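Local coordinates for protein diacylglycerol O-acyltransferase (PDB 6CHJ) that probably transfers an acyl chain from acyl-CoA to an alcohol or to diacylglycerol, yielding wax esters or triacylglycerols, at residues 25-30 and 128-133; 98-103 and 239-244; 374-379 and 408-413. All coordinates share one frame; numbering follows the deposited sequence.

Contact 1 of 3, residues 25-30 and 128-133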
ATOM      1  N   GLY B  25      -6.598  -9.172   9.930  1.00 46.91           N
ATOM      2  CA  GLY B  25      -6.660  -9.514  11.337  1.00 46.69           C
ATOM      3  C   GLY B  25      -5.354  -9.199  12.031  1.00 47.95           C
ATOM      4  O   GLY B  25      -4.266  -9.383  11.465  1.00 43.79           O
ATOM      5  N   LEU B  26      -5.454  -8.709  13.259  1.00 43.57           N
ATOM      6  CA  LEU B  26      -4.304  -8.310  14.054  1.00 45.34           C
ATOM      7  C   LEU B  26      -4.214  -9.206  15.284  1.00 52.65           C
ATOM      8  O   LEU B  26      -5.040  -9.099  16.200  1.00 52.82           O
ATOM      9  CB  LEU B  26      -4.404  -6.846  14.464  1.00 45.69           C
ATOM     10  CG  LEU B  26      -3.275  -6.474  15.421  1.00 47.27           C
ATOM     11  CD1 LEU B  26      -1.881  -6.636  14.749  1.00 41.94           C
ATOM     12  CD2 LEU B  26      -3.495  -5.071  15.946  1.00 43.18           C
ATOM     13  N   GLN B  27      -3.186 -10.051  15.316  1.00 53.52           N
ATOM     14  CA  GLN B  27      -2.916 -10.964  16.421  1.00 50.49           C
ATOM     15  C   GLN B  27      -1.724 -10.463  17.221  1.00 53.88           C
ATOM     16  O   GLN B  27      -0.670 -10.165  16.655  1.00 55.41           O
ATOM     17  CB  GLN B  27      -2.629 -12.367  15.899  1.00 47.89           C
ATOM     18  CG  GLN B  27      -3.868 -13.088  15.431  1.00 48.24           C
ATOM     19  CD  GLN B  27      -3.512 -14.355  14.738  1.00 52.61           C
ATOM     20  OE1 GLN B  27      -2.412 -14.470  14.192  1.00 52.37           O
ATOM     21  NE2 GLN B  27      -4.414 -15.332  14.764  1.00 54.78           N
ATOM     22  N   LEU B  28      -1.889 -10.379  18.529  1.00 55.91           N
ATOM     23  CA  LEU B  28      -0.850  -9.917  19.431  1.00 53.49           C
ATOM     24  C   LEU B  28      -0.408 -11.081  20.307  1.00 57.78           C
ATOM     25  O   LEU B  28      -1.251 -11.765  20.896  1.00 59.82           O
ATOM     26  CB  LEU B  28      -1.381  -8.769  20.277  1.00 57.33           C
ATOM     27  CG  LEU B  28      -0.508  -8.255  21.404  1.00 65.11           C
ATOM     28  CD1 LEU B  28       0.618  -7.382  20.834  1.00 60.62           C
ATOM     29  CD2 LEU B  28      -1.394  -7.487  22.377  1.00 57.24           C
ATOM     30  N   PHE B  29       0.903 -11.331  20.366  1.00 57.39           N
ATOM     31  CA  PHE B  29       1.449 -12.426  21.152  1.00 54.97           C
ATOM     32  C   PHE B  29       2.448 -11.910  22.175  1.00 58.36           C
ATOM     33  O   PHE B  29       2.970 -10.799  22.070  1.00 58.02           O
ATOM     34  CB  PHE B  29       2.173 -13.473  20.312  1.00 53.16           C
ATOM     35  CG  PHE B  29       1.365 -14.058  19.205  1.00 53.11           C
ATOM     36  CD1 PHE B  29       0.662 -15.235  19.393  1.00 53.84           C
ATOM     37  CD2 PHE B  29       1.377 -13.480  17.949  1.00 50.29           C
ATOM     38  CE1 PHE B  29      -0.065 -15.817  18.347  1.00 51.01           C
ATOM     39  CE2 PHE B  29       0.657 -14.043  16.913  1.00 53.89           C
ATOM     40  CZ  PHE B  29      -0.073 -15.217  17.116  1.00 55.10           C
ATOM     41  N   SER B  30       2.716 -12.748  23.168  1.00 60.72           N
ATOM     42  CA  SER B  30       3.825 -12.523  24.076  1.00 61.86           C
ATOM     43  C   SER B  30       4.986 -13.424  23.676  1.00 58.37           C
ATOM     44  O   SER B  30       4.786 -14.472  23.043  1.00 56.88           O
ATOM     45  CB  SER B  30       3.409 -12.780  25.524  1.00 65.45           C
ATOM     46  OG  SER B  30       2.769 -11.636  26.056  1.00 66.00           O
ATOM     47  N   PHE B 128       5.180  -9.539  20.222  1.00 62.92           N
ATOM     48  CA  PHE B 128       5.222  -9.319  18.787  1.00 61.06           C
ATOM     49  C   PHE B 128       3.800  -9.419  18.229  1.00 60.56           C
ATOM     50  O   PHE B 128       2.856  -9.770  18.946  1.00 55.51           O
ATOM     51  CB  PHE B 128       6.180 -10.304  18.111  1.00 59.41           C
ATOM     52  CG  PHE B 128       5.732 -11.731  18.154  1.00 50.37           C
ATOM     53  CD1 PHE B 128       5.169 -12.320  17.033  1.00 51.21           C
ATOM     54  CD2 PHE B 128       5.919 -12.495  19.290  1.00 57.29           C
ATOM     55  CE1 PHE B 128       4.756 -13.631  17.045  1.00 46.55           C
ATOM     56  CE2 PHE B 128       5.518 -13.818  19.317  1.00 57.66           C
ATOM     57  CZ  PHE B 128       4.937 -14.389  18.184  1.00 55.29           C
ATOM     58  N   ALA B 129       3.648  -9.109  16.932  1.00 52.75           N
ATOM     59  CA  ALA B 129       2.327  -9.045  16.315  1.00 58.67           C
ATOM     60  C   ALA B 129       2.324  -9.711  14.944  1.00 53.83           C
ATOM     61  O   ALA B 129       3.331  -9.728  14.233  1.00 60.47           O
ATOM     62  CB  ALA B 129       1.828  -7.597  16.168  1.00 54.42           C
ATOM     63  N   LEU B 130       1.174 -10.260  14.575  1.00 48.51           N
ATOM     64  CA  LEU B 130       0.928 -10.697  13.208  1.00 54.13           C
ATOM     65  C   LEU B 130      -0.204  -9.849  12.655  1.00 50.34           C
ATOM     66  O   LEU B 130      -1.302  -9.833  13.228  1.00 42.07           O
ATOM     67  CB  LEU B 130       0.558 -12.179  13.121  1.00 47.14           C
ATOM     68  CG  LEU B 130       1.625 -13.261  13.069  1.00 60.48           C
ATOM     69  CD1 LEU B 130       0.988 -14.518  12.503  1.00 58.96           C
ATOM     70  CD2 LEU B 130       2.889 -12.844  12.274  1.00 55.35           C
ATOM     71  N   TYR B 131       0.057  -9.156  11.548  1.00 49.36           N
ATOM     72  CA  TYR B 131      -0.997  -8.520  10.771  1.00 44.62           C
ATOM     73  C   TYR B 131      -1.154  -9.276   9.467  1.00 46.12           C
ATOM     74  O   TYR B 131      -0.244  -9.262   8.629  1.00 53.49           O
ATOM     75  CB  TYR B 131      -0.728  -7.043  10.499  1.00 41.40           C
ATOM     76  CG  TYR B 131      -1.704  -6.507   9.458  1.00 44.24           C
ATOM     77  CD1 TYR B 131      -3.054  -6.269   9.781  1.00 46.60           C
ATOM     78  CD2 TYR B 131      -1.292  -6.305   8.147  1.00 49.51           C
ATOM     79  CE1 TYR B 131      -3.948  -5.815   8.828  1.00 50.09           C
ATOM     80  CE2 TYR B 131      -2.174  -5.863   7.177  1.00 57.95           C
ATOM     81  CZ  TYR B 131      -3.497  -5.613   7.516  1.00 49.10           C
ATOM     82  OH  TYR B 131      -4.315  -5.160   6.525  1.00 45.24           O
ATOM     83  N   THR B 132      -2.323  -9.885   9.279  1.00 44.70           N
ATOM     84  CA  THR B 132      -2.642 -10.695   8.113  1.00 48.86           C
ATOM     85  C   THR B 132      -3.696  -9.997   7.269  1.00 49.43           C
ATOM     86  O   THR B 132      -4.671  -9.474   7.801  1.00 50.63           O
ATOM     87  CB  THR B 132      -3.147 -12.075   8.542  1.00 47.22           C
ATOM     88  OG1 THR B 132      -2.178 -12.673   9.407  1.00 54.42           O
ATOM     89  CG2 THR B 132      -3.375 -12.982   7.349  1.00 50.23           C
ATOM     90  N   LYS B 133      -3.505 -10.003   5.951  1.00 53.73           N
ATOM     91  CA  LYS B 133      -4.379  -9.303   5.011  1.00 48.13           C
ATOM     92  C   LYS B 133      -4.764 -10.295   3.929  1.00 50.00           C
ATOM     93  O   LYS B 133      -3.881 -10.834   3.252  1.00 56.15           O
ATOM     94  CB  LYS B 133      -3.652  -8.088   4.401  1.00 50.47           C
ATOM     95  CG  LYS B 133      -4.443  -7.277   3.386  1.00 51.77           C
ATOM     96  CD  LYS B 133      -3.572  -6.394   2.492  1.00 48.23           C
ATOM     97  CE  LYS B 133      -2.605  -5.503   3.270  1.00 50.16           C
ATOM     98  NZ  LYS B 133      -2.597  -4.127   2.667  1.00 43.64           N
TER
HETATM   99  O   HOH W   1      -2.501 -11.868  12.187  1.00 40.44           O
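Phe128 and Phe29 lie ring beside ring, their planes only 16° from parallel but slid so far apart that they barely overlap. What sits over the Phe128 ring is really Phe29 CB, 3.8 Å from that ring's centroid, while Phe29 CD2 comes within 3.5 Å of Phe128 CE1. Placing CG of Phe128 between its own N and carbonyl carbon (chi1 67°) swings the ring across to the neighbouring strand. Their backbones pair as well: Phe29 N gives a straight bond to Phe128 O (2.9 Å), whereas Phe128 N reaches Phe29 O at 3.1 Å from above the carbonyl plane, a poorer approach. Ala393 of strand 393-401 touches both side chains.

Ala129 turns to the other face of the sheet, where its CB touches Leu26 CD1 at 4.1 Å. Leu26 carries CG anti to its backbone N (chi1 174°), which brings that methyl back to the partner strand, and helix 93-105 covers this side through Leu96 and Val100. These are neighbouring antiparallel strands of a mixed sheet, flanked by strands 115-121 and 393-401; strand 127-135 runs on into the HHxxxDG sequence that marks this acyltransferase family.

Leu130 exchanges two backbone bonds with Gln27. Its CG lies at the edge of the Phe29 ring, 4.0 Å from Phe29 CE2, and its CD1 and CB lie against Gln27 OE1; NE2 of that amide is held by Ala148 O. Tyr131 forms a non-hydrogen-bonded pair with Leu26, its ring passing obliquely by Gly25 O while its OH is hydrogen-bonded to His104 ND1. Thr132 exchanges two backbone bonds with Gly25, and its OG1 lies 2.9 Å from a water that also has Gly25 O and Gln27 OE1 within donating range.

Contact 2 of 3, residues 98-103 and 239-244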
ATOM      1  N   SER B  98      -1.100   2.377  14.272  1.00 50.36           N
ATOM      2  CA  SER B  98      -0.723   3.181  13.112  1.00 47.52           C
ATOM      3  C   SER B  98      -0.176   2.307  12.011  1.00 45.67           C
ATOM      4  O   SER B  98      -0.458   2.545  10.828  1.00 49.42           O
ATOM      5  CB  SER B  98       0.316   4.230  13.486  1.00 44.48           C
ATOM      6  OG  SER B  98       0.009   4.794  14.747  1.00 57.70           O
ATOM      7  N   PHE B  99       0.607   1.291  12.377  1.00 44.05           N
ATOM      8  CA  PHE B  99       1.152   0.395  11.368  1.00 50.13           C
ATOM      9  C   PHE B  99       0.027  -0.314  10.626  1.00 50.29           C
ATOM     10  O   PHE B  99       0.059  -0.430   9.396  1.00 49.38           O
ATOM     11  CB  PHE B  99       2.122  -0.627  11.988  1.00 42.28           C
ATOM     12  CG  PHE B  99       2.571  -1.691  11.012  1.00 48.26           C
ATOM     13  CD1 PHE B  99       3.731  -1.524  10.264  1.00 53.33           C
ATOM     14  CD2 PHE B  99       1.785  -2.830  10.779  1.00 48.73           C
ATOM     15  CE1 PHE B  99       4.120  -2.488   9.323  1.00 50.44           C
ATOM     16  CE2 PHE B  99       2.161  -3.788   9.834  1.00 54.83           C
ATOM     17  CZ  PHE B  99       3.340  -3.618   9.107  1.00 49.34           C
ATOM     18  N   VAL B 100      -0.966  -0.819  11.362  1.00 46.10           N
ATOM     19  CA  VAL B 100      -2.049  -1.553  10.709  1.00 50.65           C
ATOM     20  C   VAL B 100      -2.907  -0.611   9.861  1.00 47.25           C
ATOM     21  O   VAL B 100      -3.386  -0.996   8.784  1.00 45.56           O
ATOM     22  CB  VAL B 100      -2.888  -2.319  11.753  1.00 47.80           C
ATOM     23  CG1 VAL B 100      -4.094  -2.983  11.088  1.00 44.87           C
ATOM     24  CG2 VAL B 100      -2.011  -3.368  12.481  1.00 44.08           C
ATOM     25  N   SER B 101      -3.068   0.642  10.297  1.00 42.86           N
ATOM     26  CA  SER B 101      -3.891   1.600   9.561  1.00 48.74           C
ATOM     27  C   SER B 101      -3.264   1.933   8.205  1.00 50.58           C
ATOM     28  O   SER B 101      -3.957   1.960   7.177  1.00 49.35           O
ATOM     29  CB  SER B 101      -4.091   2.862  10.407  1.00 46.89           C
ATOM     30  OG  SER B 101      -4.490   2.540  11.741  1.00 43.71           O
ATOM     31  N   ALA B 102      -1.945   2.164   8.191  1.00 44.95           N
ATOM     32  CA  ALA B 102      -1.200   2.352   6.945  1.00 45.56           C
ATOM     33  C   ALA B 102      -1.259   1.109   6.065  1.00 44.45           C
ATOM     34  O   ALA B 102      -1.554   1.191   4.869  1.00 44.89           O
ATOM     35  CB  ALA B 102       0.262   2.703   7.260  1.00 36.97           C
ATOM     36  N   GLU B 103      -0.964  -0.059   6.636  1.00 42.61           N
ATOM     37  CA  GLU B 103      -0.880  -1.256   5.811  1.00 45.09           C
ATOM     38  C   GLU B 103      -2.259  -1.681   5.287  1.00 46.81           C
ATOM     39  O   GLU B 103      -2.371  -2.144   4.147  1.00 49.75           O
ATOM     40  CB  GLU B 103      -0.207  -2.380   6.601  1.00 46.21           C
ATOM     41  CG  GLU B 103       0.267  -3.517   5.727  1.00 55.05           C
ATOM     42  CD  GLU B 103       1.169  -3.050   4.573  1.00 55.09           C
ATOM     43  OE1 GLU B 103       2.090  -2.243   4.822  1.00 48.11           O
ATOM     44  OE2 GLU B 103       0.939  -3.492   3.417  1.00 55.44           O
ATOM     45  N   ARG B 239      -6.915   4.723   6.023  1.00 45.15           N
ATOM     46  CA  ARG B 239      -7.621   4.042   7.087  1.00 44.78           C
ATOM     47  C   ARG B 239      -7.068   4.472   8.431  1.00 46.84           C
ATOM     48  O   ARG B 239      -5.903   4.840   8.552  1.00 49.69           O
ATOM     49  CB  ARG B 239      -7.514   2.517   6.936  1.00 46.32           C
ATOM     50  CG  ARG B 239      -8.219   1.981   5.688  1.00 41.69           C
ATOM     51  CD  ARG B 239      -9.727   2.236   5.775  1.00 41.12           C
ATOM     52  NE  ARG B 239     -10.430   1.893   4.543  1.00 41.33           N
ATOM     53  CZ  ARG B 239     -10.737   2.772   3.600  1.00 40.54           C
ATOM     54  NH1 ARG B 239     -10.386   4.042   3.751  1.00 41.39           N
ATOM     55  NH2 ARG B 239     -11.371   2.378   2.504  1.00 38.93           N
ATOM     56  N   ARG B 240      -7.941   4.474   9.425  1.00 51.17           N
ATOM     57  CA  ARG B 240      -7.563   4.557  10.820  1.00 50.63           C
ATOM     58  C   ARG B 240      -8.139   3.335  11.509  1.00 53.75           C
ATOM     59  O   ARG B 240      -9.350   3.083  11.417  1.00 49.00           O
ATOM     60  CB  ARG B 240      -8.070   5.845  11.481  1.00 52.64           C
ATOM     61  CG  ARG B 240      -6.985   6.553  12.283  1.00 62.92           C
ATOM     62  CD  ARG B 240      -7.548   7.567  13.267  1.00 66.80           C
ATOM     63  NE  ARG B 240      -6.495   8.268  13.993  1.00 67.85           N
ATOM     64  CZ  ARG B 240      -5.735   7.712  14.936  1.00 75.79           C
ATOM     65  NH1 ARG B 240      -5.907   6.433  15.271  1.00 76.02           N
ATOM     66  NH2 ARG B 240      -4.797   8.431  15.547  1.00 68.79           N
ATOM     67  N   PHE B 241      -7.265   2.567  12.162  1.00 49.51           N
ATOM     68  CA  PHE B 241      -7.634   1.348  12.859  1.00 49.38           C
ATOM     69  C   PHE B 241      -7.507   1.544  14.364  1.00 49.44           C
ATOM     70  O   PHE B 241      -6.519   2.096  14.852  1.00 50.59           O
ATOM     71  CB  PHE B 241      -6.761   0.177  12.430  1.00 52.20           C
ATOM     72  CG  PHE B 241      -7.132  -1.121  13.082  1.00 52.09           C
ATOM     73  CD1 PHE B 241      -8.435  -1.599  13.014  1.00 51.92           C
ATOM     74  CD2 PHE B 241      -6.185  -1.869  13.751  1.00 46.75           C
ATOM     75  CE1 PHE B 241      -8.779  -2.804  13.603  1.00 49.66           C
ATOM     76  CE2 PHE B 241      -6.530  -3.074  14.348  1.00 49.55           C
ATOM     77  CZ  PHE B 241      -7.818  -3.541  14.272  1.00 46.79           C
ATOM     78  N   ALA B 242      -8.523   1.094  15.095  1.00 56.22           N
ATOM     79  CA  ALA B 242      -8.570   1.213  16.550  1.00 56.88           C
ATOM     80  C   ALA B 242      -9.127  -0.089  17.092  1.00 55.77           C
ATOM     81  O   ALA B 242     -10.233  -0.500  16.716  1.00 54.76           O
ATOM     82  CB  ALA B 242      -9.431   2.398  17.002  1.00 47.39           C
ATOM     83  N   ALA B 243      -8.356  -0.743  17.943  1.00 51.24           N
ATOM     84  CA  ALA B 243      -8.739  -2.020  18.513  1.00 54.47           C
ATOM     85  C   ALA B 243      -8.461  -1.986  20.006  1.00 56.79           C
ATOM     86  O   ALA B 243      -7.613  -1.218  20.476  1.00 55.96           O
ATOM     87  CB  ALA B 243      -7.992  -3.194  17.852  1.00 48.66           C
ATOM     88  N   GLN B 244      -9.200  -2.816  20.748  1.00 54.73           N
ATOM     89  CA  GLN B 244      -9.091  -2.893  22.203  1.00 56.66           C
ATOM     90  C   GLN B 244      -9.902  -4.081  22.706  1.00 55.92           C
ATOM     91  O   GLN B 244     -10.840  -4.540  22.044  1.00 52.35           O
ATOM     92  CB  GLN B 244      -9.563  -1.598  22.883  1.00 54.42           C
ATOM     93  CG  GLN B 244      -9.438  -1.548  24.422  1.00 58.27           C
ATOM     94  CD  GLN B 244      -8.105  -2.083  24.961  1.00 67.07           C
ATOM     95  OE1 GLN B 244      -7.847  -3.299  24.975  1.00 66.93           O
ATOM     96  NE2 GLN B 244      -7.251  -1.163  25.413  1.00 67.00           N
TER
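Ser101, from helix 93-105, meets Arg239, Arg240 and Phe241 where that helix packs against strand 239-247, an edge strand, within this chain, of the sheet that also holds strands 410-417 and 376-380. The helix also lies on the face of the sheet of strands 22-30 and 127-135, so this contact is part of the seam between the two sheet-bearing halves of the CoA-dependent acyltransferase fold.

Ser101 OG stands anti to its own carbonyl carbon, beside the backbone N (chi1 -48°). From there it gives its proton to Leu97 O, one helical turn back, and accepts from Phe241 N at 2.8 Å, with 151° at the hydrogen. Its CB meanwhile presses on Arg239 O (3.3 Å). Arg239 returns the contact with CB against Ser101 O; its chain then bends at chi2 and carries the guanidinium off to Gln18 O and Thr236 O.

Phe241 has CG anti to its backbone N (chi1 -178°), and the ring rises beside the helix to lie among Tyr399 and Val401 of strand 393-401. Val100 crosses it obliquely, using one branch: Val100 CG1 touches Phe241 CD2 at 3.6 Å.

Contact 3 of 3, residues 374-379 and 408-413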
ATOM      1  N   PHE B 374     -29.049   2.023   6.852  1.00 49.79           N
ATOM      2  CA  PHE B 374     -28.271   1.810   8.056  1.00 51.32           C
ATOM      3  C   PHE B 374     -27.036   2.686   7.991  1.00 51.35           C
ATOM      4  O   PHE B 374     -26.514   2.977   6.914  1.00 50.74           O
ATOM      5  CB  PHE B 374     -27.906   0.328   8.283  1.00 52.92           C
ATOM      6  CG  PHE B 374     -27.171  -0.319   7.139  1.00 49.76           C
ATOM      7  CD1 PHE B 374     -25.783  -0.295   7.092  1.00 47.44           C
ATOM      8  CD2 PHE B 374     -27.867  -0.999   6.137  1.00 51.55           C
ATOM      9  CE1 PHE B 374     -25.093  -0.910   6.043  1.00 51.94           C
ATOM     10  CE2 PHE B 374     -27.190  -1.621   5.088  1.00 55.30           C
ATOM     11  CZ  PHE B 374     -25.795  -1.577   5.040  1.00 50.11           C
ATOM     12  N   ASN B 375     -26.591   3.124   9.161  1.00 52.69           N
ATOM     13  CA  ASN B 375     -25.475   4.047   9.210  1.00 49.99           C
ATOM     14  C   ASN B 375     -24.147   3.349   9.424  1.00 47.48           C
ATOM     15  O   ASN B 375     -23.109   3.936   9.107  1.00 45.91           O
ATOM     16  CB  ASN B 375     -25.708   5.083  10.310  1.00 52.06           C
ATOM     17  CG  ASN B 375     -27.047   5.805  10.157  1.00 49.13           C
ATOM     18  OD1 ASN B 375     -28.073   5.338  10.652  1.00 48.74           O
ATOM     19  ND2 ASN B 375     -27.033   6.944   9.477  1.00 45.82           N
ATOM     20  N   VAL B 376     -24.154   2.099   9.891  1.00 47.13           N
ATOM     21  CA  VAL B 376     -22.913   1.404  10.217  1.00 49.35           C
ATOM     22  C   VAL B 376     -23.184  -0.094  10.292  1.00 48.06           C
ATOM     23  O   VAL B 376     -24.302  -0.523  10.584  1.00 52.67           O
ATOM     24  CB  VAL B 376     -22.339   1.964  11.545  1.00 48.70           C
ATOM     25  CG1 VAL B 376     -23.381   1.861  12.662  1.00 46.60           C
ATOM     26  CG2 VAL B 376     -21.046   1.262  11.925  1.00 49.12           C
ATOM     27  N   VAL B 377     -22.150  -0.892  10.040  1.00 51.97           N
ATOM     28  CA  VAL B 377     -22.170  -2.335  10.275  1.00 49.07           C
ATOM     29  C   VAL B 377     -21.557  -2.606  11.636  1.00 51.00           C
ATOM     30  O   VAL B 377     -20.496  -2.068  11.958  1.00 53.32           O
ATOM     31  CB  VAL B 377     -21.399  -3.089   9.177  1.00 45.51           C
ATOM     32  CG1 VAL B 377     -21.311  -4.594   9.519  1.00 43.16           C
ATOM     33  CG2 VAL B 377     -22.074  -2.854   7.821  1.00 44.92           C
ATOM     34  N   ILE B 378     -22.222  -3.419  12.444  1.00 55.18           N
ATOM     35  CA  ILE B 378     -21.670  -3.901  13.704  1.00 52.50           C
ATOM     36  C   ILE B 378     -21.704  -5.422  13.640  1.00 55.91           C
ATOM     37  O   ILE B 378     -22.751  -6.039  13.879  1.00 60.40           O
ATOM     38  CB  ILE B 378     -22.436  -3.386  14.926  1.00 56.23           C
ATOM     39  CG1 ILE B 378     -22.597  -1.863  14.886  1.00 53.67           C
ATOM     40  CG2 ILE B 378     -21.714  -3.825  16.199  1.00 55.55           C
ATOM     41  CD1 ILE B 378     -23.247  -1.269  16.170  1.00 46.96           C
ATOM     42  N   SER B 379     -20.566  -6.033  13.318  1.00 53.79           N
ATOM     43  CA  SER B 379     -20.479  -7.469  13.113  1.00 55.43           C
ATOM     44  C   SER B 379     -19.902  -8.141  14.347  1.00 63.46           C
ATOM     45  O   SER B 379     -18.974  -7.625  14.973  1.00 59.65           O
ATOM     46  CB  SER B 379     -19.614  -7.796  11.901  1.00 57.44           C
ATOM     47  OG  SER B 379     -20.081  -8.975  11.278  1.00 70.01           O
ATOM     48  N   LEU B 408     -20.185   4.169   3.873  1.00 44.98           N
ATOM     49  CA  LEU B 408     -20.018   3.443   5.147  1.00 45.51           C
ATOM     50  C   LEU B 408     -18.577   3.687   5.628  1.00 46.78           C
ATOM     51  O   LEU B 408     -17.721   2.804   5.599  1.00 41.00           O
ATOM     52  CB  LEU B 408     -20.308   1.942   5.013  1.00 40.58           C
ATOM     53  CG  LEU B 408     -21.755   1.559   4.716  1.00 49.78           C
ATOM     54  CD1 LEU B 408     -21.879   0.107   4.213  1.00 47.19           C
ATOM     55  CD2 LEU B 408     -22.618   1.797   5.963  1.00 48.83           C
ATOM     56  N   ALA B 409     -18.307   4.905   6.114  1.00 45.89           N
ATOM     57  CA  ALA B 409     -16.946   5.249   6.520  1.00 46.41           C
ATOM     58  C   ALA B 409     -16.437   4.362   7.653  1.00 49.72           C
ATOM     59  O   ALA B 409     -15.226   4.122   7.741  1.00 45.46           O
ATOM     60  CB  ALA B 409     -16.869   6.720   6.925  1.00 43.05           C
ATOM     61  N   LEU B 410     -17.337   3.835   8.496  1.00 45.19           N
ATOM     62  CA  LEU B 410     -16.962   3.136   9.718  1.00 39.48           C
ATOM     63  C   LEU B 410     -17.520   1.722   9.711  1.00 45.41           C
ATOM     64  O   LEU B 410     -18.697   1.511   9.401  1.00 47.47           O
ATOM     65  CB  LEU B 410     -17.463   3.885  10.955  1.00 43.06           C
ATOM     66  CG  LEU B 410     -17.150   3.330  12.357  1.00 51.26           C
ATOM     67  CD1 LEU B 410     -15.650   3.251  12.675  1.00 48.40           C
ATOM     68  CD2 LEU B 410     -17.834   4.171  13.413  1.00 45.08           C
ATOM     69  N   ASN B 411     -16.675   0.755  10.047  1.00 45.63           N
ATOM     70  CA  ASN B 411     -17.106  -0.626  10.184  1.00 45.13           C
ATOM     71  C   ASN B 411     -16.630  -1.138  11.537  1.00 53.69           C
ATOM     72  O   ASN B 411     -15.422  -1.153  11.813  1.00 51.66           O
ATOM     73  CB  ASN B 411     -16.569  -1.487   9.043  1.00 41.36           C
ATOM     74  CG  ASN B 411     -17.217  -2.846   9.004  1.00 49.43           C
ATOM     75  OD1 ASN B 411     -17.198  -3.575   9.990  1.00 58.66           O
ATOM     76  ND2 ASN B 411     -17.827  -3.187   7.877  1.00 55.08           N
ATOM     77  N   MET B 412     -17.575  -1.530  12.382  1.00 44.55           N
ATOM     78  CA  MET B 412     -17.273  -2.004  13.722  1.00 45.25           C
ATOM     79  C   MET B 412     -17.360  -3.517  13.710  1.00 52.39           C
ATOM     80  O   MET B 412     -18.414  -4.077  13.386  1.00 55.46           O
ATOM     81  CB  MET B 412     -18.233  -1.418  14.751  1.00 50.25           C
ATOM     82  CG  MET B 412     -18.182   0.109  14.874  1.00 54.39           C
ATOM     83  SD  MET B 412     -19.412   0.754  16.042  1.00 51.47           S
ATOM     84  CE  MET B 412     -18.441   1.065  17.506  1.00 51.23           C
ATOM     85  N   THR B 413     -16.259  -4.180  14.040  1.00 46.66           N
ATOM     86  CA  THR B 413     -16.261  -5.631  14.022  1.00 50.12           C
ATOM     87  C   THR B 413     -15.791  -6.178  15.354  1.00 54.92           C
ATOM     88  O   THR B 413     -14.817  -5.693  15.945  1.00 54.86           O
ATOM     89  CB  THR B 413     -15.409  -6.170  12.909  1.00 50.95           C
ATOM     90  OG1 THR B 413     -14.225  -5.364  12.803  1.00 68.09           O
ATOM     91  CG2 THR B 413     -16.184  -6.121  11.604  1.00 48.70           C
TER
HETATM   92  O   HOH W   2     -20.226   3.650   8.760  1.00 43.22           O
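Phe374 and Leu408 cross at about a right angle, the leucine coming to the ring obliquely with both methyls near one ring carbon; Phe374 CE1 is 3.7 Å from Leu408 CD2. Phe292, from the next strand, meets the same ring edge-to-face. The other flat group is the Asn411 amide, whose ND2 rests against Val377 CB at 3.8 Å. With CG anti to its backbone N (chi1 -169°), Asn411 leans toward strand 376-380, and its ND2 also makes a weak hydrogen bond to Ile403 O.

At the start of the two segments the backbones stand apart, and a water fills in: it donates to Asn375 O and accepts from Leu410 N, 2.9 Å from the latter. Further on the strands close up in parallel. Met412 bridges two residues of the partner strand, its N donating to Val377 O (3.0 Å) and its O accepting from Ser379 N (2.9 Å), the usual parallel pattern with Ile378 between them. Both bonds run nearly end-on to the carbonyl. Strands 376-380 and 410-417 are central members of a mixed sheet, yet no helix connects them, so this is not a beta-alpha-beta unit: the chain between them crosses to the other sheet of the enzyme, supplies strand 393-401 there, and comes back.

Val376 CG2 lies against Leu410 O at 3.5 Å and reaches the Leu410 and Met412 side chains more loosely. Ile378 and Met412 share a face of the sheet, where Ile378 CG1 is 4.3 Å from Met412 SD. Helix 262-280 covers these four side chains, Leu274 meeting Val376 and Leu410, and Cys270 meeting Ile378 and Met412. On the Val377 and Asn411 side, Ser379 CB lies 3.8 Å from Thr413 CG2, while Thr413 OG1 is hydrogen-bonded to Gly424 O of strand 420-428.

How the contacts relate
Contacts 1 and 2 lie side by side, centres about 12 Å apart, and touch: Tyr131 packs on Val100, Leu26 on Phe241, and Lys133 NZ probably bonds to Glu103 O. Their segments alternate along the chain, helix 93-105 falling between the two strands of contact 1. Contact 3 comes later, its centre about 23 Å from that of contact 1 and 16 Å from that of contact 2. It shares a sheet with strand 239-247 of contact 2. Contact 1 thus belongs to one sheet, contact 3 to the other, and contact 2 to the seam; strand 393-401, drawn from between the segments of contact 3, beside strand 22-30, stitches the halves together again.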